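Local coordinates for protein leucyl-tRNA synthetase subunit alpha (Aquifex aeolicus, PDB 3O0A) that probably removes wrongly attached amino acids from tRNA(Leu), as the CP1 hydrolytic (editing) domain of an enzyme that charges tRNA with leucine, at residues E88-K91 / K92-T95; M140-P143 / A144-Q147. All coordinates share one frame; numbering follows the deposited sequence.

Contact 1 (E88-K91 / K92-T95); sequences EKMK and KMST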
loop_
_atom_site.group_PDB
_atom_site.type_symbol
_atom_site.label_atom_id
_atom_site.label_comp_id
_atom_site.label_asym_id
_atom_site.label_seq_id
_atom_site.Cartn_x
_atom_site.Cartn_y
_atom_site.Cartn_z
ATOM N N GLU A 88 -6.710 15.983 -10.269
ATOM C CA GLU A 88 -7.597 17.104 -10.596
ATOM C C GLU A 88 -9.036 16.628 -10.747
ATOM O O GLU A 88 -9.961 17.298 -10.288
ATOM C CB GLU A 88 -7.114 17.842 -11.850
ATOM C CG GLU A 88 -5.847 18.710 -11.618
ATOM C CD GLU A 88 -6.026 19.756 -10.506
ATOM O OE1 GLU A 88 -6.928 20.619 -10.617
ATOM O OE2 GLU A 88 -5.259 19.716 -9.524
ATOM N N LYS A 89 -9.219 15.477 -11.393
ATOM C CA LYS A 89 -10.558 14.914 -11.574
ATOM C C LYS A 89 -11.132 14.587 -10.204
ATOM O O LYS A 89 -12.292 14.857 -9.923
ATOM C CB LYS A 89 -10.506 13.642 -12.410
ATOM C CG LYS A 89 -11.873 13.056 -12.782
ATOM C CD LYS A 89 -11.694 11.764 -13.568
ATOM C CE LYS A 89 -12.989 10.994 -13.705
ATOM N NZ LYS A 89 -12.834 9.814 -14.602
ATOM N N MET A 90 -10.298 14.018 -9.350
ATOM C CA MET A 90 -10.766 13.597 -8.014
ATOM C C MET A 90 -11.202 14.757 -7.104
ATOM O O MET A 90 -12.155 14.596 -6.325
ATOM C CB MET A 90 -9.718 12.700 -7.354
ATOM C CG MET A 90 -9.554 11.357 -8.039
ATOM S SD MET A 90 -11.030 10.320 -8.015
ATOM C CE MET A 90 -11.508 10.237 -9.737
ATOM N N LYS A 91 -10.546 15.917 -7.210
ATOM C CA LYS A 91 -10.989 17.133 -6.485
ATOM C C LYS A 91 -12.469 17.430 -6.721
ATOM O O LYS A 91 -13.147 18.017 -5.863
ATOM C CB LYS A 91 -10.187 18.375 -6.899
ATOM C CG LYS A 91 -8.735 18.399 -6.463
ATOM C CD LYS A 91 -8.080 19.740 -6.837
ATOM C CE LYS A 91 -6.584 19.716 -6.548
ATOM N NZ LYS A 91 -5.946 21.040 -6.802
ATOM N N LYS A 92 -12.977 17.023 -7.883
ATOM C CA LYS A 92 -14.349 17.318 -8.239
ATOM C C LYS A 92 -15.374 16.280 -7.787
ATOM O O LYS A 92 -16.564 16.561 -7.810
ATOM C CB LYS A 92 -14.452 17.539 -9.743
ATOM C CG LYS A 92 -13.673 18.748 -10.207
ATOM C CD LYS A 92 -14.009 19.107 -11.618
ATOM C CE LYS A 92 -13.211 18.285 -12.590
ATOM N NZ LYS A 92 -13.374 18.842 -13.953
ATOM N N MET A 93 -14.910 15.098 -7.396
ATOM C CA MET A 93 -15.790 13.969 -7.090
ATOM C C MET A 93 -16.136 13.927 -5.618
ATOM O O MET A 93 -15.251 14.066 -4.745
ATOM C CB MET A 93 -15.128 12.640 -7.479
ATOM C CG MET A 93 -14.751 12.506 -8.955
ATOM S SD MET A 93 -16.224 12.271 -9.953
ATOM C CE MET A 93 -16.449 13.937 -10.576
ATOM N N SER A 94 -17.414 13.676 -5.347
ATOM C CA SER A 94 -17.927 13.498 -3.982
ATOM C C SER A 94 -17.525 12.145 -3.391
ATOM O O SER A 94 -17.055 11.268 -4.106
ATOM C CB SER A 94 -19.448 13.574 -4.002
ATOM O OG SER A 94 -20.010 12.433 -4.655
ATOM N N THR A 95 -17.728 11.977 -2.087
ATOM C CA THR A 95 -17.464 10.693 -1.443
ATOM C C THR A 95 -18.273 9.573 -2.120
ATOM O O THR A 95 -17.707 8.507 -2.433
ATOM C CB THR A 95 -17.702 10.747 0.083
ATOM O OG1 THR A 95 -16.785 11.703 0.636
ATOM C CG2 THR A 95 -17.380 9.394 0.694
HETATM O O HOH W 1 -12.628 14.321 -3.738
HETATM O O HOH W 2 -15.409 17.124 -4.583
#
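Lys92 and Met93 fold back on Lys89 and Met90 in two successive i to i+3 turns where helix 80-91 gives way to the linker before helix 95-99. The evidence is a pair of backbone bonds: Lys92 N to Lys89 O (3.1 Å, N-H...O angle 146°) and Met93 N to Met90 O (3.0 Å, 156°). Two such bonds in a row are of the 3-10 pattern.

The Lys92 side chain can be followed outward along the final turn. Its CB sits 3.4 Å from Lys89 O, and CG lies against the carbonyl carbon of Lys91. A turn about the CG-CD bond (chi3 -84°) brings CE back to 4.1 Å from Glu88 O before NZ leads away. Its aliphatic part thus lies along the carbonyl ends of the turn.

Met93 CG lies 3.5 Å from Lys89 O and also meets Met90 CE at 4.0 Å, the apolar touch between two bent methionine chains that run obliquely to each other; both methionines also touch Arg98 of the next helix. Lys91 extends beyond CG, and its NZ reaches Glu88 OE2 on the syn side of the carboxylate, an i to i+3 salt bridge; Lys89 NZ pairs instead with Glu105. Ser94 is the N-cap of helix 95-99: its OG caps a backbone N of the first turn, and its own N bonds to Glu97 OE1, as in the return half of a capping box. One water donates to both Met90 O (2.6 Å) and Met93 O (2.8 Å), so Met90 O receives two bonds.

Contact 2 (M140-P143 / A144-Q147); sequences MCVP and AHDQ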
loop_
_atom_site.group_PDB
_atom_site.type_symbol
_atom_site.label_atom_id
_atom_site.label_comp_id
_atom_site.label_asym_id
_atom_site.label_seq_id
_atom_site.Cartn_x
_atom_site.Cartn_y
_atom_site.Cartn_z
ATOM N N MET A 140 -1.988 -0.286 2.595
ATOM C CA MET A 140 -1.459 -1.464 1.929
ATOM C C MET A 140 -2.615 -2.245 1.331
ATOM O O MET A 140 -3.701 -2.358 1.931
ATOM C CB MET A 140 -0.638 -2.331 2.875
ATOM C CG MET A 140 -1.454 -3.056 3.927
ATOM S SD MET A 140 -0.334 -3.914 5.039
ATOM C CE MET A 140 -1.513 -5.036 5.790
ATOM N N CYS A 141 -2.399 -2.762 0.127
ATOM C CA CYS A 141 -3.467 -3.449 -0.565
ATOM C C CYS A 141 -3.198 -4.940 -0.687
ATOM O O CYS A 141 -2.157 -5.362 -1.182
ATOM C CB CYS A 141 -3.719 -2.799 -1.925
ATOM S SG CYS A 141 -4.136 -1.043 -1.773
ATOM N N VAL A 142 -4.169 -5.718 -0.224
ATOM C CA VAL A 142 -4.055 -7.162 -0.110
ATOM C C VAL A 142 -5.286 -7.731 -0.837
ATOM O O VAL A 142 -6.302 -8.059 -0.208
ATOM C CB VAL A 142 -4.005 -7.608 1.370
ATOM C CG1 VAL A 142 -3.815 -9.135 1.499
ATOM C CG2 VAL A 142 -2.884 -6.856 2.117
ATOM N N PRO A 143 -5.206 -7.826 -2.176
ATOM C CA PRO A 143 -6.379 -8.255 -2.942
ATOM C C PRO A 143 -6.934 -9.625 -2.557
ATOM O O PRO A 143 -8.130 -9.855 -2.719
ATOM C CB PRO A 143 -5.892 -8.289 -4.396
ATOM C CG PRO A 143 -4.583 -7.651 -4.420
ATOM C CD PRO A 143 -4.043 -7.525 -3.031
ATOM N N ALA A 144 -6.081 -10.522 -2.063
ATOM C CA ALA A 144 -6.551 -11.834 -1.604
ATOM C C ALA A 144 -7.559 -11.746 -0.453
ATOM O O ALA A 144 -8.391 -12.641 -0.291
ATOM C CB ALA A 144 -5.371 -12.719 -1.215
ATOM N N HIS A 145 -7.490 -10.677 0.342
ATOM C CA HIS A 145 -8.221 -10.615 1.614
ATOM C C HIS A 145 -8.992 -9.324 1.864
ATOM O O HIS A 145 -9.536 -9.120 2.955
ATOM C CB HIS A 145 -7.242 -10.903 2.764
ATOM C CG HIS A 145 -6.476 -12.171 2.567
ATOM N ND1 HIS A 145 -7.096 -13.400 2.485
ATOM C CD2 HIS A 145 -5.154 -12.402 2.390
ATOM C CE1 HIS A 145 -6.188 -14.334 2.277
ATOM N NE2 HIS A 145 -5.001 -13.756 2.221
ATOM N N ASP A 146 -9.035 -8.451 0.858
ATOM C CA ASP A 146 -9.792 -7.208 0.942
ATOM C C ASP A 146 -10.563 -7.057 -0.376
ATOM O O ASP A 146 -9.960 -7.001 -1.455
ATOM C CB ASP A 146 -8.841 -6.027 1.205
ATOM C CG ASP A 146 -9.570 -4.688 1.424
ATOM O OD1 ASP A 146 -10.335 -4.250 0.539
ATOM O OD2 ASP A 146 -9.323 -4.037 2.467
ATOM N N GLN A 147 -11.893 -7.040 -0.277
ATOM C CA GLN A 147 -12.760 -6.992 -1.452
ATOM C C GLN A 147 -12.552 -5.751 -2.315
ATOM O O GLN A 147 -12.535 -5.855 -3.542
ATOM C CB GLN A 147 -14.238 -7.146 -1.068
ATOM C CG GLN A 147 -15.167 -7.283 -2.272
ATOM C CD GLN A 147 -14.854 -8.495 -3.142
ATOM O OE1 GLN A 147 -14.379 -9.523 -2.658
ATOM N NE2 GLN A 147 -15.139 -8.380 -4.435
#
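This is a buried, local turn contact: Val142 meets His145 and Asp146 where the chain leaves strand 138-141, an outer strand of the mixed four-stranded sheet, and enters helix 147-156. Pro143 and Ala144 occupy the two corners of a beta turn with near 3-10 torsions. It is closed by His145 N donating to Val142 O at 2.9 Å, with a fairly straight N-H...O angle of 161°. Asp146 N also approaches that oxygen, at 3.0 Å, but the bond is bent and weak. Asp146 CB lies beside the same acceptor, 3.5 Å from Val142 O.

Side chains also meet across the turn. Val142 has CG1 anti to its backbone N (chi1 -177°), a rotamer that carries this methyl to the edge of the His145 ring, where it lies near the ring plane and 3.6 Å from CD2. Ala144 CB covers part of one ring face, 3.5 Å above the plane and offset toward the rim. The imidazole is therefore touched by a methyl at an edge and another over a face. Pro143 packs against Phe55 of the adjacent strand and Ala153 of helix 147-156.

The polar ends point to partners beyond the turn. Asp146 is the N-cap of helix 147-156, its OD1 accepting from Asp149 N, and Asp149 OD2 in turn takes Val142 N, tying the strand end to the first helical turn. His145 ND1 meets Tyr177 O and NE2 meets Val163 N. A carbonyl on one nitrogen and an N-H on the other imply that ND1 donates and NE2 accepts, which would fix the rotation of the ring.

Contacts 1 and 2 lie in series along the chain and do not touch: their centres are 24 Å apart and their nearest atoms about 15 Å. Each leads into a helix with a side-chain N-cap, Ser94 in 92-95 and Asp146 in 144-147. The centre of contact 1, at the surface, is 21 Å from the chain centre, and that of contact 2, which is buried, 10 Å. Strand 55-58 relates them loosely: Pro143 packs on Phe55 in it, and Met90 on Pro60 just past it. By family resemblance Asp149, bonded to Val142 N and Asp146 OD1, is probably the conserved aspartate of the editing pocket; contact 2 would form its second shell, whereas contact 1 is peripheral.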